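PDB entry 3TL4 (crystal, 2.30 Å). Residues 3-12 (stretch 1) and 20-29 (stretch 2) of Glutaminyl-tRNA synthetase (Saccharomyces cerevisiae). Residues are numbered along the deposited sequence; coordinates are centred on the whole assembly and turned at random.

Stretch 1, residues 3-12: SVEELTQLFS
Stretch 2 (20-29) KVKEIVKNKK

Contact between residues 3-12 and 20-29 of yeast glutaminyl-tRNA synthetase, two segments of one chain packed through apolar side chains, with no hydrogen bond between them. Backbone: Ser 3 (phi/psi -74/158) is the N-cap of a helix that runs from Val 4 through Ser 12 and beyond, with phi/psi near -60/-45 over most of its length. In the second stretch a helix already under way covers Lys 20 to Ile 24; Asn 27 (-106/96) is the N-cap of another beginning at Lys 28. The axes of helices 4-12 and 20-24 approach to 10.0 Å, their N-to-C directions 140° apart, so the register runs in reverse: Phe 11 CA lies 6.5 Å from Val 21 CA, and Val 4 CA lies 6.9 Å from Val 25 CA.

Apolar packing: CA-to-CB bonds of Leu 7, Phe 11, Val 21, Ile 24 and Val 25 point toward the opposing stretch. Phe 11 (chi1 m, chi2 -13°) places CB 3.8 Å from Val 21 CG2 and reaches along its ring to bring CE2 3.8 Å from Ile 24 CG2 and 4.4 Å from Val 25 CG1; both methyls meet the ring obliquely. Ile 24 is m, t; Val 25 is m. Val 25 CG1 also lies 4.3 Å from Leu 7 CB (Leu 7 m, t). Val 21 (t) gives up the largest area, its CG1 4.1 Å from Thr 8 CA and its CG2 4.0 Å from Ser 12 N, so its two methyls rest against backbone as well as side chains. The whole contact buries 350 Å², both sides summed.

Polar side chains at the contact: Thr 8 (chi1 m) turns OG1 back to Val 4 O, 2.7 Å, and Ser 12 (chi1 p) turns OG to Thr 8 O, 3.1 Å. Both hydroxyls thus donate to a carbonyl one turn earlier in their own helix, and Thr 8 OG1 can lie 4.3 Å from Val 25 CG1 with its donor satisfied. Lys 28 (m, t, t, m) starts sideways, but its extended chain brings NZ 3.6 Å from Val 4 CG1 (Val 4 chi1 -41°), a van der Waals contact.

Local bonds: backbone i to i-4 hydrogen bonds run from Leu 7 N to Ser 3 O, 3.0 Å, through Ser 12 N to Thr 8 O, 3.2 Å. Ser 3 OG (chi1 p) donates to Glu 5 OE1, 2.9 Å. Away from the contact, Lys 20 NZ and Glu 23 OE2 form a salt bridge at 3.3 Å, its hydrogen bond weak.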

# COMPACT_ATOMS: atom_id res chain seq x y z
N SER A 3 -20.39 -12.28 -20.19
CA SER A 3 -19.54 -12.50 -21.38
C SER A 3 -18.42 -11.46 -21.55
O SER A 3 -18.51 -10.35 -21.03
CB SER A 3 -20.39 -12.53 -22.65
OG SER A 3 -20.93 -11.26 -22.93
N VAL A 4 -17.39 -11.84 -22.30
CA VAL A 4 -16.23 -10.97 -22.50
C VAL A 4 -16.65 -9.59 -22.99
O VAL A 4 -16.01 -8.59 -22.68
CB VAL A 4 -15.20 -11.55 -23.50
CG1 VAL A 4 -15.03 -13.04 -23.28
CG2 VAL A 4 -15.62 -11.26 -24.94
N GLU A 5 -17.73 -9.54 -23.75
CA GLU A 5 -18.18 -8.28 -24.30
C GLU A 5 -18.73 -7.38 -23.20
O GLU A 5 -18.47 -6.19 -23.19
CB GLU A 5 -19.23 -8.51 -25.39
CG GLU A 5 -18.78 -9.46 -26.49
CD GLU A 5 -19.06 -10.92 -26.15
OE1 GLU A 5 -20.20 -11.22 -25.73
OE2 GLU A 5 -18.15 -11.76 -26.30
N GLU A 6 -19.47 -7.97 -22.26
CA GLU A 6 -20.05 -7.18 -21.16
C GLU A 6 -18.94 -6.71 -20.23
O GLU A 6 -18.89 -5.53 -19.87
CB GLU A 6 -21.08 -8.00 -20.37
CG GLU A 6 -22.21 -8.59 -21.21
CD GLU A 6 -23.31 -9.20 -20.36
OE1 GLU A 6 -23.01 -9.82 -19.33
OE2 GLU A 6 -24.50 -9.04 -20.72
N LEU A 7 -18.06 -7.63 -19.86
CA LEU A 7 -16.91 -7.31 -19.03
C LEU A 7 -16.10 -6.18 -19.65
O LEU A 7 -15.73 -5.23 -18.97
CB LEU A 7 -16.02 -8.54 -18.88
CG LEU A 7 -16.66 -9.76 -18.22
CD1 LEU A 7 -15.92 -11.03 -18.62
CD2 LEU A 7 -16.70 -9.61 -16.72
N THR A 8 -15.83 -6.29 -20.95
CA THR A 8 -15.08 -5.28 -21.68
C THR A 8 -15.75 -3.92 -21.58
O THR A 8 -15.09 -2.90 -21.35
CB THR A 8 -14.94 -5.64 -23.17
OG1 THR A 8 -14.06 -6.76 -23.32
CG2 THR A 8 -14.37 -4.47 -23.95
N GLN A 9 -17.06 -3.91 -21.79
CA GLN A 9 -17.82 -2.66 -21.81
C GLN A 9 -17.72 -1.92 -20.47
O GLN A 9 -17.41 -0.73 -20.44
CB GLN A 9 -19.28 -2.94 -22.17
CG GLN A 9 -19.91 -1.90 -23.09
CD GLN A 9 -21.28 -2.33 -23.61
OE1 GLN A 9 -22.32 -1.97 -23.06
NE2 GLN A 9 -21.27 -3.11 -24.70
N LEU A 10 -17.96 -2.62 -19.37
CA LEU A 10 -17.95 -1.99 -18.04
C LEU A 10 -16.58 -1.41 -17.69
O LEU A 10 -16.48 -0.29 -17.21
CB LEU A 10 -18.37 -3.00 -16.97
CG LEU A 10 -18.28 -2.53 -15.52
CD1 LEU A 10 -19.20 -1.34 -15.29
CD2 LEU A 10 -18.61 -3.67 -14.56
N PHE A 11 -15.53 -2.19 -17.93
CA PHE A 11 -14.17 -1.83 -17.55
C PHE A 11 -13.67 -0.59 -18.26
O PHE A 11 -13.01 0.26 -17.66
CB PHE A 11 -13.21 -2.99 -17.83
CG PHE A 11 -13.49 -4.21 -17.00
CD1 PHE A 11 -14.35 -4.16 -15.92
CD2 PHE A 11 -12.89 -5.42 -17.31
CE1 PHE A 11 -14.60 -5.29 -15.15
CE2 PHE A 11 -13.14 -6.55 -16.55
CZ PHE A 11 -14.00 -6.49 -15.47
N SER A 12 -13.96 -0.48 -19.55
CA SER A 12 -13.53 0.69 -20.30
C SER A 12 -14.41 1.88 -19.98
O SER A 12 -13.99 3.03 -20.13
CB SER A 12 -13.51 0.40 -21.80
OG SER A 12 -14.81 0.05 -22.24
N LYS A 20 -5.15 -2.29 -21.16
CA LYS A 20 -5.28 -2.82 -19.80
C LYS A 20 -6.46 -3.77 -19.71
O LYS A 20 -6.32 -4.89 -19.22
CB LYS A 20 -5.43 -1.66 -18.80
CG LYS A 20 -5.36 -2.06 -17.34
CD LYS A 20 -4.09 -2.81 -16.99
CE LYS A 20 -4.04 -3.13 -15.50
NZ LYS A 20 -2.92 -4.03 -15.11
N VAL A 21 -7.61 -3.34 -20.20
CA VAL A 21 -8.80 -4.18 -20.29
C VAL A 21 -8.53 -5.52 -20.98
O VAL A 21 -9.03 -6.56 -20.56
CB VAL A 21 -9.91 -3.48 -21.09
CG1 VAL A 21 -11.04 -4.45 -21.39
CG2 VAL A 21 -10.41 -2.25 -20.34
N LYS A 22 -7.76 -5.48 -22.07
CA LYS A 22 -7.46 -6.67 -22.85
C LYS A 22 -6.67 -7.69 -22.01
O LYS A 22 -6.91 -8.89 -22.07
CB LYS A 22 -6.67 -6.28 -24.10
CG LYS A 22 -6.41 -7.40 -25.08
CD LYS A 22 -5.47 -6.96 -26.17
CE LYS A 22 -4.97 -8.15 -26.98
NZ LYS A 22 -6.10 -8.90 -27.60
N GLU A 23 -5.75 -7.17 -21.21
CA GLU A 23 -4.96 -7.97 -20.29
C GLU A 23 -5.83 -8.55 -19.15
O GLU A 23 -5.75 -9.74 -18.83
CB GLU A 23 -3.83 -7.10 -19.75
CG GLU A 23 -2.90 -7.77 -18.76
CD GLU A 23 -2.07 -6.75 -17.99
OE1 GLU A 23 -1.44 -5.89 -18.64
OE2 GLU A 23 -2.06 -6.81 -16.74
N ILE A 24 -6.66 -7.70 -18.54
CA ILE A 24 -7.55 -8.13 -17.46
C ILE A 24 -8.46 -9.32 -17.83
O ILE A 24 -8.60 -10.27 -17.05
CB ILE A 24 -8.42 -6.97 -16.94
CG1 ILE A 24 -7.56 -5.95 -16.19
CG2 ILE A 24 -9.53 -7.51 -16.03
CD1 ILE A 24 -8.29 -4.65 -15.85
N VAL A 25 -9.09 -9.26 -19.00
CA VAL A 25 -10.04 -10.30 -19.42
C VAL A 25 -9.33 -11.61 -19.79
O VAL A 25 -9.98 -12.65 -19.97
CB VAL A 25 -10.94 -9.85 -20.60
CG1 VAL A 25 -11.95 -8.81 -20.14
CG2 VAL A 25 -10.11 -9.32 -21.75
N LYS A 26 -8.01 -11.56 -19.91
CA LYS A 26 -7.21 -12.77 -20.06
C LYS A 26 -7.46 -13.67 -18.85
O LYS A 26 -7.49 -14.90 -18.97
CB LYS A 26 -5.72 -12.41 -20.14
CG LYS A 26 -5.08 -12.57 -21.53
CD LYS A 26 -5.78 -11.74 -22.59
CE LYS A 26 -5.00 -11.76 -23.89
NZ LYS A 26 -5.75 -11.07 -24.98
N ASN A 27 -7.65 -13.05 -17.69
CA ASN A 27 -7.86 -13.76 -16.42
C ASN A 27 -9.32 -13.70 -15.97
O ASN A 27 -9.76 -12.74 -15.34
CB ASN A 27 -6.98 -13.14 -15.35
CG ASN A 27 -7.08 -13.86 -14.03
OD1 ASN A 27 -8.13 -14.40 -13.66
ND2 ASN A 27 -5.97 -13.89 -13.30
N LYS A 28 -10.07 -14.75 -16.29
CA LYS A 28 -11.51 -14.70 -16.12
C LYS A 28 -12.00 -14.69 -14.66
O LYS A 28 -13.06 -14.16 -14.38
CB LYS A 28 -12.20 -15.79 -16.93
CG LYS A 28 -12.09 -15.56 -18.43
CD LYS A 28 -12.77 -16.66 -19.23
CE LYS A 28 -12.51 -16.51 -20.72
NZ LYS A 28 -13.02 -15.22 -21.27
N LYS A 29 -11.24 -15.30 -13.75
CA LYS A 29 -11.62 -15.28 -12.34
C LYS A 29 -11.52 -13.86 -11.77
O LYS A 29 -12.46 -13.34 -11.18
CB LYS A 29 -10.76 -16.25 -11.52
CG LYS A 29 -10.98 -17.72 -11.82
CD LYS A 29 -10.40 -18.60 -10.71
CE LYS A 29 -9.41 -19.64 -11.23
NZ LYS A 29 -8.08 -19.05 -11.58